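Local coordinates for protein beta subunit of a putative Aromatic-ring-hydroxylating dioxygenase (Novosphingobium aromaticivorans DSM 12444, PDB 3EBY) that probably serves as the beta subunit of a bacterial dioxygenase that hydroxylates aromatic rings, a family whose redox centres lie in the partner alpha subunit, at residues Val11-Ile16 with Ala95-Val100; Asp17-Ala22 with Val141-Arg146; Ser106-Tyr111 with Lys129-Phe134. One frame throughout, in Å; residues are numbered along the deposited sequence.

Contact 1 of 3, residues Val11-Ile16 with Ala95-Val100; sequences VAQSAI and AVITGV
In the NTF2-like fold of this subunit, the long N-terminal helix packs against a strongly curved mixed sheet. This contact sets its early turns against strand 87-101, an edge strand of the sheet within the chain and the neighbour of strand 104-116. The axes of the helix and strand segments come within 9.5 Å of each other, and their directions differ by 121°. Gln13 is the polar link. Its CG lies anti to the backbone N (chi1 -178°), and a bend at chi2 brings the amide to the strand. Gln13 NE2 donates to Ala95 O at 2.9 Å. The bond is almost straight, 171° at the hydrogen. It lies in the planes of both amide groups and uses a lone pair of the carbonyl. NE2 also bonds to Asp17 OD2, one turn further along the helix. The other oxygen of that carboxylate, Asp17 OD1, accepts from Ala95 N. One glutamine and one aspartate thus hold both polar backbone atoms of Ala95. The two acceptors on NE2, with a water on OE1, set which way round the glutamine amide lies. The water donates to Gln13 OE1 at 2.8 Å and accepts from Ile97 N at 2.9 Å. Apolar groups pack beside this polar link. Ile16 CG2 rests on Ala95 CB at 3.6 Å, and Ile16 CD1 lies 4.3 Å from Ile97 CG1. The contact also lies near a subunit boundary, where Gln13 packs on Asp18 of the second subunit. The side chain of Ile97 crosses that of Gln13 obliquely and ends at the helix backbone: its CD1 lies 3.8 Å from Gln13 N and 4.2 Å from Ala12 CB.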
loop_
_atom_site.group_PDB
_atom_site.type_symbol
_atom_site.label_atom_id
_atom_site.label_comp_id
_atom_site.label_asym_id
_atom_site.label_seq_id
_atom_site.Cartn_x
_atom_site.Cartn_y
_atom_site.Cartn_z
ATOM N N VAL A 11 -16.283 -0.447 -12.862
ATOM C CA VAL A 11 -17.025 -1.342 -11.986
ATOM C C VAL A 11 -16.183 -2.565 -11.611
ATOM O O VAL A 11 -16.021 -2.846 -10.423
ATOM C CB VAL A 11 -18.401 -1.751 -12.594
ATOM C CG1 VAL A 11 -19.085 -2.825 -11.739
ATOM C CG2 VAL A 11 -19.306 -0.514 -12.721
ATOM N N ALA A 12 -15.565 -3.228 -12.594
ATOM C CA ALA A 12 -14.691 -4.377 -12.299
ATOM C C ALA A 12 -13.474 -3.953 -11.441
ATOM O O ALA A 12 -13.100 -4.654 -10.505
ATOM C CB ALA A 12 -14.228 -5.043 -13.566
ATOM N N GLN A 13 -12.857 -2.812 -11.788
ATOM C CA GLN A 13 -11.700 -2.301 -11.014
ATOM C C GLN A 13 -12.070 -2.123 -9.533
ATOM O O GLN A 13 -11.360 -2.605 -8.633
ATOM C CB GLN A 13 -11.229 -0.962 -11.585
ATOM C CG GLN A 13 -9.997 -0.381 -10.864
ATOM C CD GLN A 13 -8.745 -1.111 -11.209
ATOM O OE1 GLN A 13 -8.405 -1.233 -12.374
ATOM N NE2 GLN A 13 -8.022 -1.600 -10.177
ATOM N N SER A 14 -13.172 -1.428 -9.280
ATOM C CA SER A 14 -13.606 -1.181 -7.909
ATOM C C SER A 14 -13.947 -2.473 -7.183
ATOM O O SER A 14 -13.649 -2.609 -5.995
ATOM C CB SER A 14 -14.819 -0.240 -7.875
ATOM O OG SER A 14 -14.477 1.033 -8.350
ATOM N N ALA A 15 -14.657 -3.377 -7.869
ATOM C CA ALA A 15 -15.036 -4.683 -7.288
ATOM C C ALA A 15 -13.792 -5.475 -6.819
ATOM O O ALA A 15 -13.756 -6.024 -5.706
ATOM C CB ALA A 15 -15.876 -5.520 -8.336
ATOM N N ILE A 16 -12.765 -5.502 -7.650
ATOM C CA ILE A 16 -11.556 -6.258 -7.357
ATOM C C ILE A 16 -10.749 -5.571 -6.253
ATOM O O ILE A 16 -10.256 -6.238 -5.327
ATOM C CB ILE A 16 -10.712 -6.499 -8.647
ATOM C CG1 ILE A 16 -11.441 -7.535 -9.537
ATOM C CG2 ILE A 16 -9.304 -6.946 -8.311
ATOM C CD1 ILE A 16 -10.926 -7.613 -10.939
ATOM N N ALA A 95 -5.041 -3.188 -8.003
ATOM C CA ALA A 95 -5.012 -4.281 -8.992
ATOM C C ALA A 95 -4.843 -3.752 -10.411
ATOM O O ALA A 95 -5.466 -2.744 -10.797
ATOM C CB ALA A 95 -6.303 -5.137 -8.898
ATOM N N VAL A 96 -4.043 -4.477 -11.193
ATOM C CA VAL A 96 -3.965 -4.286 -12.643
ATOM C C VAL A 96 -4.743 -5.375 -13.351
ATOM O O VAL A 96 -4.432 -6.580 -13.224
ATOM C CB VAL A 96 -2.484 -4.296 -13.141
ATOM C CG1 VAL A 96 -2.420 -4.074 -14.652
ATOM C CG2 VAL A 96 -1.643 -3.224 -12.392
ATOM N N ILE A 97 -5.828 -4.981 -13.999
ATOM C CA ILE A 97 -6.640 -5.921 -14.763
ATOM C C ILE A 97 -5.898 -6.270 -16.058
ATOM O O ILE A 97 -5.541 -5.375 -16.853
ATOM C CB ILE A 97 -8.027 -5.345 -15.053
ATOM C CG1 ILE A 97 -8.817 -5.200 -13.737
ATOM C CG2 ILE A 97 -8.807 -6.232 -16.072
ATOM C CD1 ILE A 97 -10.098 -4.409 -13.891
ATOM N N THR A 98 -5.692 -7.565 -16.266
ATOM C CA THR A 98 -4.887 -8.068 -17.365
ATOM C C THR A 98 -5.685 -8.757 -18.468
ATOM O O THR A 98 -5.125 -9.087 -19.508
ATOM C CB THR A 98 -3.822 -9.058 -16.857
ATOM O OG1 THR A 98 -4.455 -10.168 -16.194
ATOM C CG2 THR A 98 -2.845 -8.362 -15.900
ATOM N N GLY A 99 -6.982 -8.975 -18.249
ATOM C CA GLY A 99 -7.838 -9.543 -19.284
ATOM C C GLY A 99 -9.276 -9.638 -18.837
ATOM O O GLY A 99 -9.571 -9.772 -17.637
ATOM N N VAL A 100 -10.180 -9.558 -19.800
ATOM C CA VAL A 100 -11.589 -9.621 -19.519
ATOM C C VAL A 100 -12.239 -10.468 -20.591
ATOM O O VAL A 100 -12.021 -10.243 -21.782
ATOM C CB VAL A 100 -12.229 -8.203 -19.500
ATOM C CG1 VAL A 100 -13.754 -8.293 -19.319
ATOM C CG2 VAL A 100 -11.579 -7.327 -18.411
HETATM O O HOH W 1 -6.530 -2.144 -14.248
#

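Contact 2 of 3, residues Asp17-Ala22 with Val141-Arg146; sequences DDFNAA and VRLKSR
Phe19 points from the N-terminal helix into the core between helix and curved sheet of the NTF2-like fold. Its CG is anti to the backbone N (chi1 179°), which carries the ring across to strand 142-150. Phe19 CD2 meets Val141 CG1 at 3.6 Å, and Val141 O lies at the ring edge. The ring tip, Phe19 CZ, touches Leu143 CG, also at 3.6 Å. An alanine at Phe19 would remove the whole ring and would probably leave Val141 and Leu143 poorly packed against the helix. The next helix residue makes the polar link. Arg146 NH2 donates to Asn20 OD1 at 2.8 Å, with 168° at the hydrogen. The oxygen lies in the guanidinium plane, but the donor sits 25° above the carbonyl plane of the amide. Leu143 CD1 lies over one face of the Arg146 guanidinium, toward its rim. Further out, Phe134 meets the Phe19 ring edge-to-face. Arg146 is held by a salt bridge from NE to Asp132 OD1 and by cation-pi contacts with Tyr130 and Tyr23. This buried charge is therefore probably well compensated. Its remaining nitrogen, Arg146 NH1, lies near the plane of the Phe19 ring, 4.3 Å from Phe19 CE1.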
loop_
_atom_site.group_PDB
_atom_site.type_symbol
_atom_site.label_atom_id
_atom_site.label_comp_id
_atom_site.label_asym_id
_atom_site.label_seq_id
_atom_site.Cartn_x
_atom_site.Cartn_y
_atom_site.Cartn_z
ATOM N N ASP A 17 -10.603 -4.250 -6.335
ATOM C CA ASP A 17 -9.893 -3.551 -5.280
ATOM C C ASP A 17 -10.618 -3.667 -3.905
ATOM O O ASP A 17 -9.973 -3.897 -2.891
ATOM C CB ASP A 17 -9.646 -2.085 -5.650
ATOM C CG ASP A 17 -8.583 -1.909 -6.745
ATOM O OD1 ASP A 17 -7.642 -2.738 -6.829
ATOM O OD2 ASP A 17 -8.659 -0.880 -7.478
ATOM N N ASP A 18 -11.950 -3.609 -3.900
ATOM C CA ASP A 18 -12.737 -3.820 -2.664
ATOM C C ASP A 18 -12.529 -5.247 -2.127
ATOM O O ASP A 18 -12.256 -5.447 -0.936
ATOM C CB ASP A 18 -14.234 -3.626 -2.938
ATOM C CG ASP A 18 -14.645 -2.171 -3.048
ATOM O OD1 ASP A 18 -13.876 -1.261 -2.705
ATOM O OD2 ASP A 18 -15.829 -1.953 -3.401
ATOM N N PHE A 19 -12.594 -6.228 -3.028
ATOM C CA PHE A 19 -12.340 -7.619 -2.672
ATOM C C PHE A 19 -10.974 -7.745 -1.973
ATOM O O PHE A 19 -10.866 -8.346 -0.896
ATOM C CB PHE A 19 -12.371 -8.514 -3.933
ATOM C CG PHE A 19 -12.088 -9.969 -3.654
ATOM C CD1 PHE A 19 -10.790 -10.406 -3.448
ATOM C CD2 PHE A 19 -13.137 -10.876 -3.481
ATOM C CE1 PHE A 19 -10.516 -11.707 -3.152
ATOM C CE2 PHE A 19 -12.870 -12.207 -3.147
ATOM C CZ PHE A 19 -11.544 -12.616 -2.976
ATOM N N ASN A 20 -9.924 -7.173 -2.574
ATOM C CA ASN A 20 -8.575 -7.318 -2.000
ATOM C C ASN A 20 -8.455 -6.654 -0.615
ATOM O O ASN A 20 -7.855 -7.227 0.289
ATOM C CB ASN A 20 -7.495 -6.792 -2.963
ATOM C CG ASN A 20 -7.185 -7.786 -4.088
ATOM O OD1 ASN A 20 -7.520 -8.958 -3.980
ATOM N ND2 ASN A 20 -6.688 -7.277 -5.228
ATOM N N ALA A 21 -9.051 -5.477 -0.455
ATOM C CA ALA A 21 -9.035 -4.786 0.854
ATOM C C ALA A 21 -9.657 -5.665 1.947
ATOM O O ALA A 21 -9.067 -5.874 3.006
ATOM C CB ALA A 21 -9.743 -3.430 0.758
ATOM N N ALA A 22 -10.813 -6.262 1.642
ATOM C CA ALA A 22 -11.544 -7.097 2.582
ATOM C C ALA A 22 -10.854 -8.442 2.805
ATOM O O ALA A 22 -10.873 -8.956 3.893
ATOM C CB ALA A 22 -12.957 -7.321 2.086
ATOM N N VAL A 141 -18.450 -11.239 -6.335
ATOM C CA VAL A 141 -17.005 -11.254 -6.652
ATOM C C VAL A 141 -16.321 -12.363 -5.865
ATOM O O VAL A 141 -16.185 -12.265 -4.663
ATOM C CB VAL A 141 -16.330 -9.888 -6.284
ATOM C CG1 VAL A 141 -14.868 -9.945 -6.519
ATOM C CG2 VAL A 141 -16.981 -8.742 -7.083
ATOM N N ARG A 142 -15.859 -13.398 -6.567
ATOM C CA ARG A 142 -15.210 -14.533 -5.921
ATOM C C ARG A 142 -13.999 -14.973 -6.762
ATOM O O ARG A 142 -14.017 -14.842 -8.005
ATOM C CB ARG A 142 -16.201 -15.706 -5.757
ATOM C CG ARG A 142 -17.365 -15.443 -4.762
ATOM C CD ARG A 142 -18.019 -16.743 -4.317
ATOM N NE ARG A 142 -18.672 -17.385 -5.445
ATOM C CZ ARG A 142 -19.166 -18.614 -5.456
ATOM N NH1 ARG A 142 -19.135 -19.378 -4.370
ATOM N NH2 ARG A 142 -19.689 -19.086 -6.582
ATOM N N LEU A 143 -12.979 -15.504 -6.082
ATOM C CA LEU A 143 -11.793 -16.034 -6.736
ATOM C C LEU A 143 -12.064 -17.418 -7.329
ATOM O O LEU A 143 -12.528 -18.319 -6.636
ATOM C CB LEU A 143 -10.627 -16.134 -5.759
ATOM C CG LEU A 143 -9.918 -14.833 -5.367
ATOM C CD1 LEU A 143 -8.976 -15.042 -4.136
ATOM C CD2 LEU A 143 -9.163 -14.254 -6.585
ATOM N N LYS A 144 -11.847 -17.529 -8.634
ATOM C CA LYS A 144 -11.721 -18.844 -9.310
ATOM C C LYS A 144 -10.312 -19.430 -9.036
ATOM O O LYS A 144 -10.148 -20.637 -8.716
ATOM C CB LYS A 144 -11.953 -18.689 -10.808
ATOM C CG LYS A 144 -11.780 -19.985 -11.615
ATOM C CD LYS A 144 -12.723 -21.071 -11.160
ATOM C CE LYS A 144 -12.699 -22.276 -12.109
ATOM N NZ LYS A 144 -13.690 -23.298 -11.667
ATOM N N SER A 145 -9.294 -18.592 -9.180
ATOM C CA SER A 145 -7.935 -19.006 -8.839
ATOM C C SER A 145 -7.088 -17.845 -8.356
ATOM O O SER A 145 -7.173 -16.723 -8.875
ATOM C CB SER A 145 -7.244 -19.682 -10.027
ATOM O OG SER A 145 -6.991 -18.768 -11.078
ATOM N N ARG A 146 -6.271 -18.131 -7.356
ATOM C CA ARG A 146 -5.263 -17.153 -6.819
ATOM C C ARG A 146 -3.950 -17.871 -6.624
ATOM O O ARG A 146 -3.857 -18.886 -5.880
ATOM C CB ARG A 146 -5.744 -16.520 -5.513
ATOM C CG ARG A 146 -4.649 -15.803 -4.670
ATOM C CD ARG A 146 -5.233 -14.727 -3.722
ATOM N NE ARG A 146 -5.618 -13.522 -4.488
ATOM C CZ ARG A 146 -6.122 -12.412 -3.955
ATOM N NH1 ARG A 146 -6.275 -12.297 -2.634
ATOM N NH2 ARG A 146 -6.380 -11.373 -4.726
#

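Contact 3 of 3, residues Ser106-Tyr111 with Lys129-Phe134; sequences SAEASY and KYVDRF
Tyr130, Lys129 and Tyr111 bury the most surface in this antiparallel beta hairpin, formed by strands 104-116 and 122-135 of the curved NTF2-like sheet. Tyr130 is paired with Ala109 in a hydrogen-bonded pair. Tyr130 N donates to Ala109 O at 2.7 Å, and Tyr130 O accepts from Ala109 N at 3.0 Å on a lone pair. Ala107 and Asp132 form the next hydrogen-bonded pair. The two tyrosine rings stack, with centroids 4.4 Å apart and planes inclined by 29°. Tyr111 CD2 sits over the centre of the Tyr130 ring, 3.5 Å above its plane. Tyr111 can do this because its CG takes the crowded position between the backbone N and the carbonyl carbon (chi1 73°). That turns the ring back across the neighbouring strand. Tyr111 CE2 comes within 3.3 Å of Lys129 N, and Tyr130 N lies at the edge of the Tyr111 ring. Both hydroxyls are tied down: Tyr111 OH bonds to Asn126 OD1, and Tyr130 OH bonds to the backbone O of Ile163, the last residue of the chain. Lys129 lies on the opposite face of the sheet from Tyr130, with Glu108, Ser110 and Val131. Its CG also takes the crowded position, and beyond it the chain runs extended beside Glu108. The two are not directly paired, so their salt bridge runs diagonally across the strands. A second partner for Lys129 NZ is Asp29 OD1 of the second subunit, so the lysine also links chains of the trimer. Val131 lies alongside the glutamate, with its CG2 4.0 Å from Glu108 CD. Lys129 NZ reaches Glu108 OE1 at 2.7 Å, from 36° above the carboxylate plane.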
loop_
_atom_site.group_PDB
_atom_site.type_symbol
_atom_site.label_atom_id
_atom_site.label_comp_id
_atom_site.label_asym_id
_atom_site.label_seq_id
_atom_site.Cartn_x
_atom_site.Cartn_y
_atom_site.Cartn_z
ATOM N N SER A 106 -9.167 -11.458 -15.253
ATOM C CA SER A 106 -7.843 -11.743 -14.705
ATOM C C SER A 106 -7.237 -10.451 -14.189
ATOM O O SER A 106 -7.485 -9.372 -14.735
ATOM C CB SER A 106 -6.929 -12.374 -15.754
ATOM O OG SER A 106 -6.786 -11.547 -16.892
ATOM N N ALA A 107 -6.523 -10.554 -13.082
ATOM C CA ALA A 107 -5.857 -9.376 -12.456
ATOM C C ALA A 107 -4.651 -9.783 -11.660
ATOM O O ALA A 107 -4.506 -10.941 -11.292
ATOM C CB ALA A 107 -6.834 -8.581 -11.571
ATOM N N GLU A 108 -3.799 -8.796 -11.381
ATOM C CA GLU A 108 -2.607 -8.983 -10.549
ATOM C C GLU A 108 -2.464 -7.804 -9.607
ATOM O O GLU A 108 -2.829 -6.694 -9.962
ATOM C CB GLU A 108 -1.360 -9.118 -11.420
ATOM C CG GLU A 108 -1.482 -10.201 -12.510
ATOM C CD GLU A 108 -0.203 -10.452 -13.299
ATOM O OE1 GLU A 108 0.876 -9.884 -12.976
ATOM O OE2 GLU A 108 -0.306 -11.215 -14.281
ATOM N N ALA A 109 -1.970 -8.064 -8.386
ATOM C CA ALA A 109 -1.757 -7.009 -7.393
ATOM C C ALA A 109 -0.581 -7.370 -6.498
ATOM O O ALA A 109 -0.477 -8.517 -6.033
ATOM C CB ALA A 109 -3.030 -6.803 -6.564
ATOM N N SER A 110 0.328 -6.416 -6.288
ATOM C CA SER A 110 1.439 -6.600 -5.376
ATOM C C SER A 110 0.933 -6.608 -3.955
ATOM O O SER A 110 -0.076 -5.996 -3.654
ATOM C CB SER A 110 2.494 -5.489 -5.526
ATOM O OG SER A 110 3.135 -5.617 -6.785
ATOM N N TYR A 111 1.636 -7.330 -3.097
ATOM C CA TYR A 111 1.322 -7.381 -1.661
ATOM C C TYR A 111 2.573 -7.579 -0.805
ATOM O O TYR A 111 3.587 -8.131 -1.253
ATOM C CB TYR A 111 0.313 -8.512 -1.354
ATOM C CG TYR A 111 0.932 -9.911 -1.439
ATOM C CD1 TYR A 111 1.717 -10.418 -0.403
ATOM C CD2 TYR A 111 0.807 -10.677 -2.595
ATOM C CE1 TYR A 111 2.332 -11.669 -0.516
ATOM C CE2 TYR A 111 1.484 -11.922 -2.728
ATOM C CZ TYR A 111 2.239 -12.394 -1.690
ATOM O OH TYR A 111 2.940 -13.586 -1.815
ATOM N N LYS A 129 3.263 -11.071 -5.433
ATOM C CA LYS A 129 2.117 -10.557 -6.117
ATOM C C LYS A 129 1.064 -11.646 -6.277
ATOM O O LYS A 129 1.404 -12.847 -6.345
ATOM C CB LYS A 129 2.472 -9.971 -7.476
ATOM C CG LYS A 129 2.887 -10.970 -8.511
ATOM C CD LYS A 129 2.939 -10.321 -9.886
ATOM C CE LYS A 129 3.518 -11.260 -10.915
ATOM N NZ LYS A 129 3.419 -10.675 -12.320
ATOM N N TYR A 130 -0.185 -11.239 -6.122
ATOM C CA TYR A 130 -1.329 -12.105 -6.478
ATOM C C TYR A 130 -1.527 -12.109 -7.990
ATOM O O TYR A 130 -1.552 -11.046 -8.618
ATOM C CB TYR A 130 -2.625 -11.612 -5.805
ATOM C CG TYR A 130 -2.594 -11.521 -4.296
ATOM C CD1 TYR A 130 -2.302 -12.642 -3.508
ATOM C CD2 TYR A 130 -2.890 -10.322 -3.645
ATOM C CE1 TYR A 130 -2.396 -12.595 -2.100
ATOM C CE2 TYR A 130 -2.921 -10.232 -2.231
ATOM C CZ TYR A 130 -2.735 -11.370 -1.465
ATOM O OH TYR A 130 -2.743 -11.259 -0.069
ATOM N N VAL A 131 -1.694 -13.297 -8.547
ATOM C CA VAL A 131 -2.097 -13.493 -9.957
ATOM C C VAL A 131 -3.428 -14.241 -9.935
ATOM O O VAL A 131 -3.500 -15.416 -9.515
ATOM C CB VAL A 131 -1.045 -14.281 -10.739
ATOM C CG1 VAL A 131 -1.503 -14.525 -12.178
ATOM C CG2 VAL A 131 0.307 -13.517 -10.716
ATOM N N ASP A 132 -4.482 -13.544 -10.341
ATOM C CA ASP A 132 -5.842 -13.971 -10.059
ATOM C C ASP A 132 -6.713 -14.167 -11.304
ATOM O O ASP A 132 -6.547 -13.473 -12.333
ATOM C CB ASP A 132 -6.544 -12.929 -9.172
ATOM C CG ASP A 132 -5.844 -12.696 -7.861
ATOM O OD1 ASP A 132 -5.393 -13.681 -7.232
ATOM O OD2 ASP A 132 -5.795 -11.511 -7.425
ATOM N N ARG A 133 -7.676 -15.072 -11.158
ATOM C CA ARG A 133 -8.832 -15.171 -12.048
ATOM C C ARG A 133 -10.074 -15.027 -11.184
ATOM O O ARG A 133 -10.288 -15.818 -10.248
ATOM C CB ARG A 133 -8.870 -16.522 -12.769
ATOM C CG ARG A 133 -7.652 -16.780 -13.620
ATOM C CD ARG A 133 -7.841 -17.962 -14.570
ATOM N NE ARG A 133 -7.784 -19.255 -13.894
ATOM C CZ ARG A 133 -8.716 -20.208 -13.977
ATOM N NH1 ARG A 133 -9.804 -20.044 -14.738
ATOM N NH2 ARG A 133 -8.536 -21.360 -13.330
ATOM N N PHE A 134 -10.794 -13.935 -11.418
ATOM C CA PHE A 134 -12.024 -13.605 -10.715
ATOM C C PHE A 134 -13.268 -13.989 -11.529
ATOM O O PHE A 134 -13.338 -13.758 -12.743
ATOM C CB PHE A 134 -12.086 -12.100 -10.430
ATOM C CG PHE A 134 -11.207 -11.658 -9.325
ATOM C CD1 PHE A 134 -11.666 -11.690 -8.011
ATOM C CD2 PHE A 134 -9.950 -11.150 -9.580
ATOM C CE1 PHE A 134 -10.863 -11.281 -6.971
ATOM C CE2 PHE A 134 -9.152 -10.701 -8.526
ATOM C CZ PHE A 134 -9.627 -10.783 -7.221
#

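The chain begins with helix 8-28, which supplies the first segment of two contacts. Contact 1 closes a long loop when strand 87-101 returns to residues 11-16. Contact 2 closes a longer one when residues 141-146 reach the next part of the helix, 17-22. These two loops cross, since the second opens before the first is closed. Contact 3 opens after contact 1 has closed and is nested inside contact 2. It is a local hairpin pairing within the sheet. Its strands lie between the other two sheet segments: strand 104-116 adjoins 87-101, and strand 122-135 adjoins 142-150. Contacts 1 and 2 tie the helix to the outer two of these four neighbouring strands, and contact 3 joins the two between.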